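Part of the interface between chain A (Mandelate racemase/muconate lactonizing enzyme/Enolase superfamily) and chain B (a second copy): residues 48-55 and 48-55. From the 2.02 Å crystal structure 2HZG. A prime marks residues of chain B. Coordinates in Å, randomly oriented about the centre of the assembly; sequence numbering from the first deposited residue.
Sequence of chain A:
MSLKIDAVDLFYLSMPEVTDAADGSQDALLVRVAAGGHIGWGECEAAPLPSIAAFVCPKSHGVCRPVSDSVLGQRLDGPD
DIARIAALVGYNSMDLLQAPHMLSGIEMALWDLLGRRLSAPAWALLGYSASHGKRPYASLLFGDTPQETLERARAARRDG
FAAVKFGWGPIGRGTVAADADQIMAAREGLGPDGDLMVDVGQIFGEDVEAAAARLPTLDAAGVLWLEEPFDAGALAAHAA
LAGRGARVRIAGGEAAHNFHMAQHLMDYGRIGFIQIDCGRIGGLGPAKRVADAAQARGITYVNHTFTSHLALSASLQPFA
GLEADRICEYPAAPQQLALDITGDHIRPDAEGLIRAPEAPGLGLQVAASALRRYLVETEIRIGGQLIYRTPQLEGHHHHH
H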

# COMPACT_ATOMS: atom_id res chain seq x y z
N PRO A 48 -0.43 11.97 8.45
CA PRO A 48 0.71 12.89 8.40
C PRO A 48 2.02 12.39 8.99
O PRO A 48 3.03 12.57 8.35
N LEU A 49 2.02 11.79 10.19
CA LEU A 49 3.29 11.39 10.77
C LEU A 49 3.99 10.25 10.00
O LEU A 49 5.19 10.34 9.77
N PRO A 50 3.27 9.17 9.65
CA PRO A 50 3.89 8.14 8.80
C PRO A 50 4.40 8.70 7.48
O PRO A 50 5.44 8.26 7.00
N SER A 51 3.67 9.66 6.90
CA SER A 51 4.12 10.31 5.67
C SER A 51 5.39 11.12 5.91
O SER A 51 6.34 10.99 5.13
N ILE A 52 5.42 11.95 6.96
CA ILE A 52 6.65 12.68 7.31
C ILE A 52 7.81 11.69 7.53
O ILE A 52 8.92 11.92 7.05
N ALA A 53 7.54 10.60 8.26
CA ALA A 53 8.55 9.55 8.46
C ALA A 53 9.08 8.97 7.14
O ALA A 53 10.29 8.79 6.99
N ALA A 54 8.19 8.72 6.18
CA ALA A 54 8.58 8.29 4.82
C ALA A 54 9.49 9.32 4.14
O ALA A 54 10.39 8.96 3.38
N PHE A 55 9.26 10.60 4.39
CA PHE A 55 10.11 11.67 3.83
C PHE A 55 11.55 11.71 4.37
O PHE A 55 12.48 11.97 3.60
N PRO B 48 11.66 0.65 8.95
CA PRO B 48 11.36 0.64 10.38
C PRO B 48 10.74 1.91 10.97
O PRO B 48 9.76 1.80 11.71
N LEU B 49 11.25 3.10 10.63
CA LEU B 49 10.68 4.33 11.17
C LEU B 49 9.25 4.66 10.69
O LEU B 49 8.38 4.96 11.51
N PRO B 50 8.98 4.59 9.37
CA PRO B 50 7.57 4.71 8.96
C PRO B 50 6.62 3.68 9.61
O PRO B 50 5.46 4.00 9.90
N SER B 51 7.10 2.45 9.82
CA SER B 51 6.27 1.42 10.46
C SER B 51 5.99 1.79 11.92
O SER B 51 4.86 1.70 12.38
N ILE B 52 7.04 2.19 12.63
CA ILE B 52 6.90 2.69 14.00
C ILE B 52 5.88 3.83 14.03
O ILE B 52 4.99 3.86 14.89
N ALA B 53 6.03 4.76 13.09
CA ALA B 53 5.10 5.90 12.97
C ALA B 53 3.65 5.44 12.77
O ALA B 53 2.74 5.98 13.38
N ALA B 54 3.45 4.42 11.93
CA ALA B 54 2.16 3.77 11.75
C ALA B 54 1.59 3.20 13.04
O ALA B 54 0.39 3.19 13.24
N PHE B 55 2.47 2.72 13.92
CA PHE B 55 2.02 2.11 15.16
C PHE B 55 1.56 3.13 16.19
O PHE B 55 0.60 2.88 16.89

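At the centre of this contact two methyl groups meet: Ala53 CB lies 3.8 Å from Ala53′ CB, and these alanines are the only residues of the two stretches whose CA-to-CB bonds point toward the other helix. The helices run almost antiparallel, at 171°, and their axes approach to 8.1 Å, a close spacing that the small alanine side chains accommodate. In the antiparallel arrangement Pro50 lies across from Ala53′ and Ala53 across from Pro50′, with CA to CA distances of 4.9 Å from Pro50 to Ala53′ and 5.0 Å from Ala53 to Pro50′.

Each alanine methyl therefore packs against more than its twin. Ala53′ CB sits 3.7 Å from Pro50 CA and 4.2 Å from Pro50 CG, touching both the backbone and the ring of the proline; in the reciprocal contact Ala53 CB lies 3.8 Å from Pro50′ CA and 4.3 Å from Pro50′ CG. The prolines point sideways, and both rings have the C-gamma exo pucker. Each ring also reaches the backbone one residue further along the partner helix, with Pro50 CG 3.9 Å from Ala54′ N and Pro50′ CG 3.9 Å from Ala54 N. Those nitrogens are already bonded within their own helices, Ala54 N to Pro50 O and Ala54′ N to Pro50′ O, each at 2.9 Å, so the rings rest against satisfied backbone.

Leucine extends the apolar patch. Leu49 and Leu49′ leave their helices sideways, but with chi1 t and chi2 p their ends come nearer to the partner: Leu49 CG is 4.1 Å from Ala53′ CB, and Ala53 CB is 4.1 Å from Leu49′ CG. Leucine and proline from one chain thus both border the methyl of the other, and the near-equal distances in the two copies show how closely the pattern repeats. Ala54 and Ala54′ point sideways and add little covered area.

Beyond this patch the side chains turn to other business. Ile52 and Ile52′, with chi1 m and chi2 t, start sideways but their ends lead away. Ser51 and Ser51′, both chi1 m, point away, and each OG is hydrogen-bonded to a residue just outside the two stretches. No hydrogen bond joins the two stretches. The rule to be read here is close packing by shape, with 289 Å² buried in total, small methyls at the centre, proline and leucine around them, and no hydrogen bond across the stretches.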

# COMPACT_ATOMS: atom_id res chain seq x y z
CB PRO A 48 0.19 14.13 9.14
CG PRO A 48 -1.30 14.10 8.92
CD PRO A 48 -1.59 12.61 9.12
CB LEU A 49 3.18 11.10 12.27
CG LEU A 49 4.46 10.66 12.99
CD1 LEU A 49 5.43 11.83 13.13
CD2 LEU A 49 4.13 10.10 14.37
CB PRO A 50 2.74 7.15 8.56
CG PRO A 50 1.88 7.28 9.78
CD PRO A 50 1.90 8.79 10.04
CB SER A 51 3.02 11.20 5.07
OG SER A 51 1.88 10.42 4.78
CB ILE A 52 6.48 13.57 8.58
CG1 ILE A 52 5.54 14.76 8.31
CG2 ILE A 52 7.85 14.04 9.09
CD1 ILE A 52 4.95 15.39 9.63
CB ALA A 53 8.04 8.45 9.39
CB ALA A 54 7.32 7.97 3.93
CB PHE A 55 9.47 13.06 3.97
CG PHE A 55 10.06 14.07 3.05
CD1 PHE A 55 9.89 13.95 1.67
CD2 PHE A 55 10.85 15.12 3.54
CE1 PHE A 55 10.48 14.86 0.80
CE2 PHE A 55 11.43 16.04 2.66
CZ PHE A 55 11.25 15.91 1.30
CB PRO B 48 12.73 0.33 11.02
CG PRO B 48 13.43 -0.44 9.96
CD PRO B 48 13.07 0.30 8.71
CB LEU B 49 11.61 5.54 10.98
CG LEU B 49 11.10 6.87 11.58
CD1 LEU B 49 11.02 6.77 13.12
CD2 LEU B 49 12.00 8.02 11.13
CB PRO B 50 7.64 4.53 7.45
CG PRO B 50 9.04 5.00 7.09
CD PRO B 50 9.89 4.48 8.21
CB SER B 51 6.92 0.04 10.35
OG SER B 51 7.07 -0.34 9.00
CB ILE B 52 8.25 3.17 14.57
CG1 ILE B 52 9.17 1.98 14.87
CG2 ILE B 52 8.05 4.01 15.84
CD1 ILE B 52 10.60 2.42 15.28
CB ALA B 53 5.55 6.86 11.84
CB ALA B 54 2.26 2.65 10.66
CB PHE B 55 3.08 1.19 15.76
CG PHE B 55 2.56 0.35 16.89
CD1 PHE B 55 1.68 -0.71 16.65
CD2 PHE B 55 2.90 0.65 18.21
CE1 PHE B 55 1.17 -1.47 17.70
CE2 PHE B 55 2.40 -0.11 19.26
CZ PHE B 55 1.53 -1.17 19.00